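Local coordinates for protein walker-Type ATPase (Pyrococcus abyssi, PDB 2QEN) that is of unknown cellular function but binds ADP and, as a P-loop ATPase of Walker type, probably binds ATP together with magnesium, at residues 206-211 / 230-235; 246-251 / 259-264; 30-35 / 157-162; 115-120 / 152-157. The protein carries 1 engineered substitution. All blocks are in the same frame, centred on the assembly; numbering follows the deposited sequence.

How the interactions relate
From the N terminus, the first contact to open is interaction 3, at the approach to strand 33-37, and it closes only at the end of helix 149-161. Interaction 4, between 115-120 and 152-157, opens and closes within that span; the two contacts share Y157, and their centres lie about 10 Å apart. Together they tie a strand entrance and two helices of the parallel-sheet core. Interactions 1 and 2 follow in series and cross none of the earlier loops: each joins a pair of neighbouring helices on the opposite side of the chain's centre. They also touch one another, L235 packing on M259. The pairs thus fall into two groups, one at the parallel-sheet core and one in the helices beyond it.

Interaction 1: residues 206-211 / 230-235; sequences DTSVEF and EAVELL. With ADP (adenosine-5'-diphosphate), chain C.
The helical region that follows the P-loop core, and that borders the adenine end of the ADP pocket, is joined here through S208 and V209 of helix 205-217 and V232 of helix 225-235. V232 does the work from its side: its CG1 lies 3.7 Å from S208 CB, and its CG2 stands as near to that same carbon. The S208 side chain can present its methylene because OG is turned back beside the backbone N (chi1 -59°), where it is hydrogen-bonded to D204 O. Next to it, V209 CG2 meets V232 CG2 at 4.1 Å, the two valines crossing at about a right angle.

Another side of helix 205-217 faces the nucleotide. F211 swings CG anti to its backbone nitrogen (chi1 -175°) and brings a ring edge to adenine, with F211 CE2 3.5 Å from ADP C2; the approach is over the face of the base. F15, which also binds ADP, meets the F211 ring edge-to-face, and L242 and V243 of helix 239-252 touch it as well. Between these segments side chains meet through aliphatic carbon alone, the serine hydroxyl being taken up just before the helix, so packing rather than a directed bond probably joins them here.

Interaction 2: residues 246-251 / 259-264; sequences GVEYLR and MKRTLE
E248 OE1 lies 3.4 Å from R261 NH1, and E248 OE2 is almost as near, at 3.5 Å from the same R261 NH1, so both carboxylate oxygens lie near one guanidinium nitrogen. The bridge is one of charge alone: OE1 sits over a face of the guanidinium, well out of its plane, with no N-H aimed at it, and the two planar groups are turned 36° apart. The glutamate reaches this position by folding at its second torsion (chi2 -53°), which also lays its chain against the arginine stem, E248 OE1 being 3.6 Å from R261 CB.

Lower down, E248 CB and CG pass T262 OG1 at 4.0 Å; that hydroxyl is hydrogen-bonded to A258 O. The segments belong to consecutive helices, 239-252 and 255-280, which are linked by a short connection, and T262 extends the packing to V244 and F245. With an alanine at E248, R261 would probably lose its cross-helix counter-charge and its guanidinium would be freer to turn. E264 completes a small ionic network, its OE1 a long 4.0 Å from R261 NE and likewise out of plane. Electrostatics without directed bonds probably leave the arginine some latitude in how its head is set between two acids.

Interaction 3: residues 30-35 / 157-162; sequences NYPLTL and YAYDSL
A chi1 of -162°, which sends the ring away from the backbone N, and a chi2 of -76° turn the aromatic face of Y159 against P32. The contact lies in the nucleotide-binding core of a P-loop NTPase fold: P32 leads into strand 33-37, which L33 begins and which runs to the phosphate-binding loop, and Y159 is on the last turn of helix 149-161, packed against the parallel sheet. Proline and ring form a textbook CH-pi contact. P32 CG stands 3.8 Å from the centroid of the Y159 ring and only 4° off its normal, while P32 CD comes within 3.7 Å of Y159 CZ.

At the far end of the ring the OH, still beside P32 CD, is hydrogen-bonded to I194 O. The ring is thus held at its far end as well as across its face. A serine in place of Y159 is likely to strip the pyrrolidine of its aromatic partner and leave the I194 carbonyl without this hydrogen bond. P32 and T34 are also bonded through their backbones to I167 on the neighbouring strand 165-171. At the rim of the tyrosine, close to the ring plane, L33 CB rests 4.0 Å from Y159 CD2.

Interaction 4: residues 115-120 / 152-157; sequences EVFREL and LALFAY
Helices 113-127 and 149-161 come no closer in this stretch than 8.5 Å, between F117 CA and L154 CA, a spacing that leaves room for large side chains from both. F117 and L154 fill it, crossing at about a right angle. L154 CD2 is poised over the middle of the phenyl face, 3.9 Å from the centroid of the F117 ring and 12° off its normal, a CH-pi contact; the other methyl, L154 CD1, lies 3.8 Å from F117 CG. The leucine thus sets one methyl over the middle of the ring and the other over its root at CG.

Both helices pack against the parallel sheet of the P-loop core, and 149-161 is the helix of the beta-alpha-beta connection between strands 130-135 and 165-171. F117 reaches down to V132, F134 and L165 on those two strands, so its ring fills the corner between the helices and the sheet.

Farther from the sheet, R118 meets Y157, again at about a right angle. Y157 extends with CG anti to the backbone N (chi1 173°), and its OH comes to 3.4 Å from R118 CD, touching the aliphatic stem. The arginine bends at chi3 (-76°), which brings R118 NH1 to 3.7 Å from Y157 OH, near the guanidinium plane but not hydrogen-bonded; that plane stands 79° from the phenol ring. R114, on the same helix as R118, makes a cation-pi contact with the Y157 ring.

Interaction 1: residues 206-211 / 230-235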
# COMPACT_ATOMS: atom_id res chain seq x y z
N ASP A 206 19.35 -12.39 -1.20
CA ASP A 206 19.21 -13.78 -1.62
C ASP A 206 17.79 -14.14 -2.09
O ASP A 206 17.63 -14.93 -3.02
CB ASP A 206 19.68 -14.75 -0.52
CG ASP A 206 21.20 -14.80 -0.39
OD1 ASP A 206 21.91 -14.11 -1.17
OD2 ASP A 206 21.70 -15.53 0.48
N THR A 207 16.79 -13.55 -1.44
CA THR A 207 15.39 -13.71 -1.82
C THR A 207 15.13 -13.08 -3.19
O THR A 207 14.53 -13.71 -4.06
CB THR A 207 14.44 -13.14 -0.72
OG1 THR A 207 14.77 -13.73 0.55
CG2 THR A 207 12.98 -13.45 -1.03
N SER A 208 15.61 -11.85 -3.40
CA SER A 208 15.54 -11.19 -4.71
C SER A 208 16.12 -12.04 -5.85
O SER A 208 15.49 -12.18 -6.90
CB SER A 208 16.23 -9.83 -4.68
OG SER A 208 15.63 -9.00 -3.71
N VAL A 209 17.33 -12.57 -5.64
CA VAL A 209 17.99 -13.47 -6.58
C VAL A 209 17.13 -14.71 -6.87
O VAL A 209 16.91 -15.06 -8.03
CB VAL A 209 19.42 -13.89 -6.07
CG1 VAL A 209 19.92 -15.18 -6.73
CG2 VAL A 209 20.43 -12.75 -6.31
N GLU A 210 16.63 -15.33 -5.81
CA GLU A 210 15.73 -16.48 -5.93
C GLU A 210 14.39 -16.19 -6.64
O GLU A 210 13.88 -17.05 -7.39
CB GLU A 210 15.47 -17.09 -4.54
CG GLU A 210 15.11 -18.56 -4.60
CD GLU A 210 15.93 -19.31 -5.63
OE1 GLU A 210 17.14 -19.57 -5.36
OE2 GLU A 210 15.37 -19.62 -6.71
N PHE A 211 13.85 -15.00 -6.40
CA PHE A 211 12.65 -14.50 -7.07
C PHE A 211 12.86 -14.50 -8.58
O PHE A 211 12.09 -15.12 -9.32
CB PHE A 211 12.32 -13.09 -6.55
CG PHE A 211 11.04 -12.51 -7.07
CD1 PHE A 211 10.99 -11.87 -8.32
CD2 PHE A 211 9.88 -12.55 -6.29
CE1 PHE A 211 9.80 -11.33 -8.81
CE2 PHE A 211 8.70 -12.01 -6.77
CZ PHE A 211 8.66 -11.39 -8.04
N GLU A 230 23.42 -8.39 -11.20
CA GLU A 230 23.36 -7.00 -11.66
C GLU A 230 21.93 -6.41 -11.59
O GLU A 230 21.75 -5.26 -11.22
CB GLU A 230 23.94 -6.87 -13.07
CG GLU A 230 24.35 -5.45 -13.47
CD GLU A 230 25.76 -5.08 -13.04
OE1 GLU A 230 26.75 -5.59 -13.62
OE2 GLU A 230 25.87 -4.25 -12.11
N ALA A 231 20.91 -7.20 -11.93
CA ALA A 231 19.53 -6.72 -11.84
C ALA A 231 19.13 -6.41 -10.38
O ALA A 231 18.46 -5.43 -10.11
CB ALA A 231 18.57 -7.72 -12.46
N VAL A 232 19.57 -7.25 -9.45
CA VAL A 232 19.23 -7.07 -8.03
C VAL A 232 19.99 -5.88 -7.40
O VAL A 232 19.46 -5.18 -6.53
CB VAL A 232 19.45 -8.39 -7.24
CG1 VAL A 232 19.38 -8.15 -5.72
CG2 VAL A 232 18.43 -9.44 -7.68
N GLU A 233 21.21 -5.64 -7.84
CA GLU A 233 21.95 -4.44 -7.45
C GLU A 233 21.27 -3.15 -7.91
O GLU A 233 21.29 -2.16 -7.19
CB GLU A 233 23.38 -4.49 -7.95
CG GLU A 233 24.28 -5.51 -7.23
CD GLU A 233 24.12 -5.55 -5.69
OE1 GLU A 233 23.00 -5.85 -5.20
OE2 GLU A 233 25.13 -5.34 -4.98
N LEU A 234 20.66 -3.16 -9.10
CA LEU A 234 19.87 -2.01 -9.53
C LEU A 234 18.46 -1.97 -8.94
O LEU A 234 17.95 -0.88 -8.64
CB LEU A 234 19.78 -1.91 -11.06
CG LEU A 234 20.87 -1.21 -11.89
CD1 LEU A 234 21.65 -0.17 -11.10
CD2 LEU A 234 21.82 -2.20 -12.52
N LEU A 235 17.83 -3.12 -8.77
CA LEU A 235 16.41 -3.15 -8.38
C LEU A 235 16.08 -3.45 -6.90
O LEU A 235 14.92 -3.36 -6.50
CB LEU A 235 15.58 -4.04 -9.35
CG LEU A 235 15.68 -3.76 -10.86
CD1 LEU A 235 14.88 -4.79 -11.70
CD2 LEU A 235 15.29 -2.32 -11.25
PB ADP C . 1.79 -2.35 -2.84
O1B ADP C . 2.66 -2.67 -1.66
O2B ADP C . 0.34 -2.68 -2.59
O3B ADP C . 1.98 -0.97 -3.43
PA ADP C . 1.55 -4.48 -4.88
O1A ADP C . 0.99 -5.59 -4.03
O2A ADP C . 0.69 -3.82 -5.91
O3A ADP C . 2.32 -3.36 -3.98
O5' ADP C . 2.85 -5.13 -5.59
C5' ADP C . 3.50 -4.54 -6.72
C4' ADP C . 3.64 -5.62 -7.80
O4' ADP C . 4.74 -6.49 -7.51
C3' ADP C . 2.45 -6.57 -7.94
O3' ADP C . 1.50 -6.13 -8.91
C2' ADP C . 3.06 -7.83 -8.44
O2' ADP C . 3.45 -7.56 -9.79
C1' ADP C . 4.39 -7.86 -7.75
N9 ADP C . 4.50 -8.58 -6.46
C8 ADP C . 4.42 -8.02 -5.25
N7 ADP C . 4.64 -8.93 -4.27
C5 ADP C . 4.87 -10.11 -4.86
C6 ADP C . 5.17 -11.49 -4.42
N6 ADP C . 5.27 -11.79 -3.11
N1 ADP C . 5.34 -12.44 -5.38
C2 ADP C . 5.23 -12.15 -6.68
N3 ADP C . 4.98 -10.92 -7.16
C4 ADP C . 4.79 -9.88 -6.32

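Interaction 2: residues 246-251 / 259-264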
# COMPACT_ATOMS: atom_id res chain seq x y z
N GLY A 246 11.57 -8.87 -15.15
CA GLY A 246 11.38 -10.24 -15.61
C GLY A 246 10.59 -10.29 -16.91
O GLY A 246 11.01 -10.91 -17.86
N VAL A 247 9.44 -9.61 -16.93
CA VAL A 247 8.66 -9.39 -18.16
C VAL A 247 9.49 -8.80 -19.32
O VAL A 247 9.48 -9.35 -20.42
CB VAL A 247 7.41 -8.49 -17.85
CG1 VAL A 247 6.65 -8.08 -19.14
CG2 VAL A 247 6.44 -9.23 -16.88
N GLU A 248 10.19 -7.70 -19.08
CA GLU A 248 11.00 -7.05 -20.14
C GLU A 248 12.12 -7.94 -20.67
O GLU A 248 12.42 -7.91 -21.85
CB GLU A 248 11.55 -5.69 -19.67
CG GLU A 248 10.50 -4.58 -19.50
CD GLU A 248 9.65 -4.39 -20.76
OE1 GLU A 248 10.15 -4.65 -21.87
OE2 GLU A 248 8.46 -4.00 -20.64
N TYR A 249 12.69 -8.75 -19.79
CA TYR A 249 13.72 -9.70 -20.20
C TYR A 249 13.17 -10.79 -21.10
O TYR A 249 13.81 -11.12 -22.09
CB TYR A 249 14.48 -10.29 -18.99
CG TYR A 249 15.84 -10.87 -19.36
CD1 TYR A 249 15.95 -12.09 -20.04
CD2 TYR A 249 17.02 -10.21 -19.01
CE1 TYR A 249 17.20 -12.63 -20.39
CE2 TYR A 249 18.27 -10.75 -19.34
CZ TYR A 249 18.35 -11.96 -20.03
OH TYR A 249 19.58 -12.48 -20.37
N LEU A 250 11.99 -11.32 -20.77
CA LEU A 250 11.31 -12.34 -21.59
C LEU A 250 10.94 -11.80 -22.98
O LEU A 250 10.97 -12.53 -23.97
CB LEU A 250 10.03 -12.83 -20.89
CG LEU A 250 10.15 -13.67 -19.61
CD1 LEU A 250 8.82 -14.35 -19.29
CD2 LEU A 250 11.25 -14.70 -19.72
N ARG A 251 10.59 -10.52 -23.03
CA ARG A 251 10.22 -9.87 -24.26
C ARG A 251 11.42 -9.44 -25.12
O ARG A 251 11.31 -9.35 -26.33
CB ARG A 251 9.31 -8.69 -23.92
CG ARG A 251 7.93 -9.15 -23.46
CD ARG A 251 7.09 -8.01 -22.94
NE ARG A 251 5.73 -8.50 -22.75
CZ ARG A 251 4.68 -7.74 -22.45
NH1 ARG A 251 4.82 -6.44 -22.28
NH2 ARG A 251 3.49 -8.30 -22.32
N MET A 259 16.73 -3.94 -18.90
CA MET A 259 16.89 -2.94 -17.83
C MET A 259 16.55 -1.52 -18.31
O MET A 259 15.98 -0.73 -17.57
CB MET A 259 18.31 -2.98 -17.25
CG MET A 259 18.49 -2.21 -15.93
SD MET A 259 17.52 -2.87 -14.54
CE MET A 259 16.14 -1.79 -14.57
N LYS A 260 16.93 -1.20 -19.55
CA LYS A 260 16.62 0.09 -20.14
C LYS A 260 15.10 0.30 -20.14
O LYS A 260 14.62 1.33 -19.69
CB LYS A 260 17.19 0.17 -21.57
CG LYS A 260 17.84 1.50 -21.92
CD LYS A 260 18.35 1.54 -23.35
CE LYS A 260 17.31 2.08 -24.34
NZ LYS A 260 17.92 2.65 -25.60
N ARG A 261 14.37 -0.70 -20.63
CA ARG A 261 12.90 -0.69 -20.65
C ARG A 261 12.27 -0.68 -19.25
O ARG A 261 11.26 -0.03 -19.03
CB ARG A 261 12.37 -1.89 -21.44
CG ARG A 261 12.80 -1.92 -22.90
CD ARG A 261 12.07 -0.88 -23.72
NE ARG A 261 11.07 -1.42 -24.64
CZ ARG A 261 9.81 -1.72 -24.30
NH1 ARG A 261 9.38 -1.57 -23.05
NH2 ARG A 261 8.99 -2.19 -25.23
N THR A 262 12.86 -1.42 -18.30
CA THR A 262 12.39 -1.39 -16.91
C THR A 262 12.47 0.04 -16.36
O THR A 262 11.51 0.52 -15.78
CB THR A 262 13.19 -2.38 -16.02
OG1 THR A 262 13.08 -3.69 -16.58
CG2 THR A 262 12.67 -2.42 -14.59
N LEU A 263 13.59 0.71 -16.61
CA LEU A 263 13.83 2.07 -16.13
C LEU A 263 12.90 3.09 -16.79
O LEU A 263 12.49 4.03 -16.13
CB LEU A 263 15.31 2.48 -16.28
CG LEU A 263 16.28 1.66 -15.40
CD1 LEU A 263 17.76 2.04 -15.57
CD2 LEU A 263 15.88 1.68 -13.92
N GLU A 264 12.60 2.88 -18.07
CA GLU A 264 11.58 3.64 -18.81
C GLU A 264 10.20 3.54 -18.17
O GLU A 264 9.55 4.56 -17.93
CB GLU A 264 11.46 3.11 -20.25
CG GLU A 264 12.61 3.47 -21.18
CD GLU A 264 12.48 2.82 -22.56
OE1 GLU A 264 11.48 2.08 -22.78
OE2 GLU A 264 13.36 3.07 -23.42

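Interaction 3: residues 30-35 / 157-162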
# COMPACT_ATOMS: atom_id res chain seq x y z
N ASN A 30 -5.14 -11.49 17.49
CA ASN A 30 -4.85 -10.72 18.70
C ASN A 30 -5.58 -9.37 18.86
O ASN A 30 -5.78 -8.91 19.97
CB ASN A 30 -3.33 -10.53 18.85
CG ASN A 30 -2.60 -11.84 19.16
OD1 ASN A 30 -3.19 -12.79 19.67
ND2 ASN A 30 -1.32 -11.88 18.84
N TYR A 31 -5.97 -8.76 17.73
CA TYR A 31 -6.53 -7.41 17.70
C TYR A 31 -7.68 -7.34 16.72
O TYR A 31 -7.64 -7.98 15.67
CB TYR A 31 -5.46 -6.38 17.26
CG TYR A 31 -4.20 -6.41 18.10
CD1 TYR A 31 -4.16 -5.80 19.36
CD2 TYR A 31 -3.06 -7.07 17.65
CE1 TYR A 31 -3.00 -5.84 20.14
CE2 TYR A 31 -1.90 -7.11 18.42
CZ TYR A 31 -1.88 -6.49 19.65
OH TYR A 31 -0.73 -6.54 20.41
N PRO A 32 -8.73 -6.55 17.04
CA PRO A 32 -9.83 -6.30 16.09
C PRO A 32 -9.38 -5.50 14.85
O PRO A 32 -10.00 -5.61 13.77
CB PRO A 32 -10.84 -5.49 16.93
CG PRO A 32 -10.48 -5.78 18.37
CD PRO A 32 -8.97 -5.89 18.34
N LEU A 33 -8.33 -4.71 15.02
CA LEU A 33 -7.82 -3.82 14.00
C LEU A 33 -6.33 -4.11 13.74
O LEU A 33 -5.53 -4.18 14.68
CB LEU A 33 -7.98 -2.37 14.49
CG LEU A 33 -8.30 -1.18 13.58
CD1 LEU A 33 -7.77 0.11 14.21
CD2 LEU A 33 -7.83 -1.31 12.17
N THR A 34 -5.95 -4.23 12.47
CA THR A 34 -4.57 -4.55 12.05
C THR A 34 -4.14 -3.55 10.99
O THR A 34 -4.92 -3.22 10.10
CB THR A 34 -4.51 -6.01 11.50
OG1 THR A 34 -4.76 -6.92 12.57
CG2 THR A 34 -3.15 -6.35 10.88
N LEU A 35 -2.91 -3.06 11.09
CA LEU A 35 -2.33 -2.21 10.05
C LEU A 35 -1.31 -2.99 9.22
O LEU A 35 -0.41 -3.63 9.78
CB LEU A 35 -1.70 -0.92 10.63
CG LEU A 35 -2.45 -0.19 11.76
CD1 LEU A 35 -1.70 1.05 12.23
CD2 LEU A 35 -3.88 0.16 11.34
N TYR A 157 -16.41 1.65 16.80
CA TYR A 157 -17.60 0.83 17.03
C TYR A 157 -17.34 -0.64 16.68
O TYR A 157 -17.63 -1.52 17.47
CB TYR A 157 -18.78 1.38 16.25
CG TYR A 157 -19.99 0.49 16.30
CD1 TYR A 157 -20.74 0.35 17.48
CD2 TYR A 157 -20.40 -0.20 15.18
CE1 TYR A 157 -21.84 -0.47 17.52
CE2 TYR A 157 -21.51 -1.00 15.21
CZ TYR A 157 -22.22 -1.13 16.36
OH TYR A 157 -23.31 -1.95 16.36
N ALA A 158 -16.79 -0.90 15.51
CA ALA A 158 -16.36 -2.26 15.16
C ALA A 158 -15.40 -2.86 16.22
O ALA A 158 -15.56 -4.01 16.64
CB ALA A 158 -15.74 -2.29 13.78
N TYR A 159 -14.42 -2.07 16.65
CA TYR A 159 -13.41 -2.49 17.63
C TYR A 159 -14.07 -3.01 18.91
O TYR A 159 -13.76 -4.10 19.38
CB TYR A 159 -12.47 -1.32 17.97
CG TYR A 159 -11.16 -1.73 18.61
CD1 TYR A 159 -11.10 -2.11 19.96
CD2 TYR A 159 -9.97 -1.71 17.88
CE1 TYR A 159 -9.89 -2.49 20.55
CE2 TYR A 159 -8.76 -2.07 18.44
CZ TYR A 159 -8.73 -2.47 19.78
OH TYR A 159 -7.54 -2.85 20.35
N ASP A 160 -14.99 -2.21 19.45
CA ASP A 160 -15.59 -2.49 20.74
C ASP A 160 -16.72 -3.51 20.69
O ASP A 160 -16.90 -4.28 21.63
CB ASP A 160 -16.14 -1.20 21.37
CG ASP A 160 -15.07 -0.18 21.68
OD1 ASP A 160 -13.89 -0.53 21.90
OD2 ASP A 160 -15.42 1.02 21.75
N SER A 161 -17.49 -3.51 19.61
CA SER A 161 -18.82 -4.14 19.61
C SER A 161 -19.09 -5.18 18.54
O SER A 161 -20.13 -5.83 18.57
CB SER A 161 -19.90 -3.06 19.49
OG SER A 161 -19.71 -2.08 20.48
N LEU A 162 -18.19 -5.32 17.56
CA LEU A 162 -18.38 -6.30 16.49
C LEU A 162 -17.26 -7.37 16.51
O LEU A 162 -16.34 -7.32 15.70
CB LEU A 162 -18.53 -5.58 15.13
CG LEU A 162 -19.66 -4.51 15.03
CD1 LEU A 162 -19.60 -3.74 13.70
CD2 LEU A 162 -21.08 -5.08 15.27

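Interaction 4: residues 115-120 / 152-157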
# COMPACT_ATOMS: atom_id res chain seq x y z
N GLU A 115 -25.11 0.22 10.01
CA GLU A 115 -26.09 -0.76 9.50
C GLU A 115 -25.41 -1.85 8.68
O GLU A 115 -25.61 -3.04 8.92
CB GLU A 115 -27.09 -0.01 8.62
CG GLU A 115 -28.44 -0.64 8.38
CD GLU A 115 -29.40 0.31 7.62
OE1 GLU A 115 -29.01 1.48 7.32
OE2 GLU A 115 -30.54 -0.12 7.32
N VAL A 116 -24.59 -1.43 7.71
CA VAL A 116 -23.83 -2.31 6.83
C VAL A 116 -22.84 -3.18 7.61
O VAL A 116 -22.76 -4.39 7.38
CB VAL A 116 -23.07 -1.49 5.74
CG1 VAL A 116 -22.03 -2.37 4.99
CG2 VAL A 116 -24.05 -0.80 4.78
N PHE A 117 -22.11 -2.55 8.53
CA PHE A 117 -21.11 -3.26 9.31
C PHE A 117 -21.69 -4.28 10.28
O PHE A 117 -21.10 -5.35 10.48
CB PHE A 117 -20.13 -2.28 9.97
CG PHE A 117 -18.99 -1.86 9.06
CD1 PHE A 117 -19.25 -1.41 7.76
CD2 PHE A 117 -17.67 -1.95 9.47
CE1 PHE A 117 -18.19 -1.02 6.89
CE2 PHE A 117 -16.60 -1.58 8.61
CZ PHE A 117 -16.87 -1.12 7.33
N ARG A 118 -22.85 -3.98 10.85
CA ARG A 118 -23.59 -4.92 11.70
C ARG A 118 -24.01 -6.19 10.95
O ARG A 118 -23.83 -7.29 11.46
CB ARG A 118 -24.83 -4.24 12.34
CG ARG A 118 -24.49 -3.25 13.45
CD ARG A 118 -25.75 -2.82 14.21
NE ARG A 118 -26.54 -1.87 13.42
CZ ARG A 118 -26.61 -0.56 13.66
NH1 ARG A 118 -25.96 -0.03 14.70
NH2 ARG A 118 -27.34 0.23 12.87
N GLU A 119 -24.58 -6.03 9.76
CA GLU A 119 -24.88 -7.17 8.89
C GLU A 119 -23.66 -8.03 8.53
O GLU A 119 -23.74 -9.25 8.50
CB GLU A 119 -25.61 -6.71 7.63
CG GLU A 119 -27.04 -6.24 7.86
CD GLU A 119 -27.73 -5.75 6.58
OE1 GLU A 119 -27.59 -6.41 5.53
OE2 GLU A 119 -28.42 -4.69 6.64
N LEU A 120 -22.51 -7.39 8.28
CA LEU A 120 -21.27 -8.11 7.98
C LEU A 120 -20.72 -8.87 9.19
O LEU A 120 -20.16 -9.95 9.03
CB LEU A 120 -20.19 -7.15 7.45
CG LEU A 120 -20.43 -6.54 6.08
CD1 LEU A 120 -19.28 -5.58 5.73
CD2 LEU A 120 -20.60 -7.62 5.01
N LEU A 152 -13.37 6.85 11.48
CA LEU A 152 -12.73 6.57 12.77
C LEU A 152 -13.76 6.13 13.82
O LEU A 152 -13.51 5.19 14.56
CB LEU A 152 -11.95 7.79 13.26
CG LEU A 152 -10.88 8.36 12.33
CD1 LEU A 152 -10.28 9.62 12.93
CD2 LEU A 152 -9.78 7.31 12.00
N ALA A 153 -14.91 6.81 13.87
CA ALA A 153 -16.01 6.44 14.75
C ALA A 153 -16.55 5.05 14.41
O ALA A 153 -16.77 4.23 15.31
CB ALA A 153 -17.11 7.51 14.70
N LEU A 154 -16.76 4.78 13.13
CA LEU A 154 -17.16 3.45 12.67
C LEU A 154 -16.18 2.38 13.10
O LEU A 154 -16.60 1.33 13.58
CB LEU A 154 -17.33 3.43 11.14
CG LEU A 154 -17.66 2.10 10.45
CD1 LEU A 154 -19.07 1.56 10.81
CD2 LEU A 154 -17.53 2.27 8.96
N PHE A 155 -14.88 2.65 12.93
CA PHE A 155 -13.82 1.71 13.35
C PHE A 155 -13.80 1.45 14.87
O PHE A 155 -13.52 0.33 15.31
CB PHE A 155 -12.43 2.18 12.89
CG PHE A 155 -12.25 2.29 11.39
CD1 PHE A 155 -12.99 1.51 10.51
CD2 PHE A 155 -11.29 3.16 10.86
CE1 PHE A 155 -12.80 1.62 9.13
CE2 PHE A 155 -11.08 3.27 9.49
CZ PHE A 155 -11.83 2.50 8.62
N ALA A 156 -14.06 2.49 15.66
CA ALA A 156 -14.12 2.37 17.12
C ALA A 156 -15.30 1.49 17.52
O ALA A 156 -15.20 0.69 18.43
CB ALA A 156 -14.27 3.74 17.75
N TYR A 157 -16.41 1.65 16.80
CA TYR A 157 -17.60 0.83 17.03
C TYR A 157 -17.34 -0.64 16.68
O TYR A 157 -17.63 -1.52 17.47
CB TYR A 157 -18.78 1.38 16.25
CG TYR A 157 -19.99 0.49 16.30
CD1 TYR A 157 -20.74 0.35 17.48
CD2 TYR A 157 -20.40 -0.20 15.18
CE1 TYR A 157 -21.84 -0.47 17.52
CE2 TYR A 157 -21.51 -1.00 15.21
CZ TYR A 157 -22.22 -1.13 16.36
OH TYR A 157 -23.31 -1.95 16.36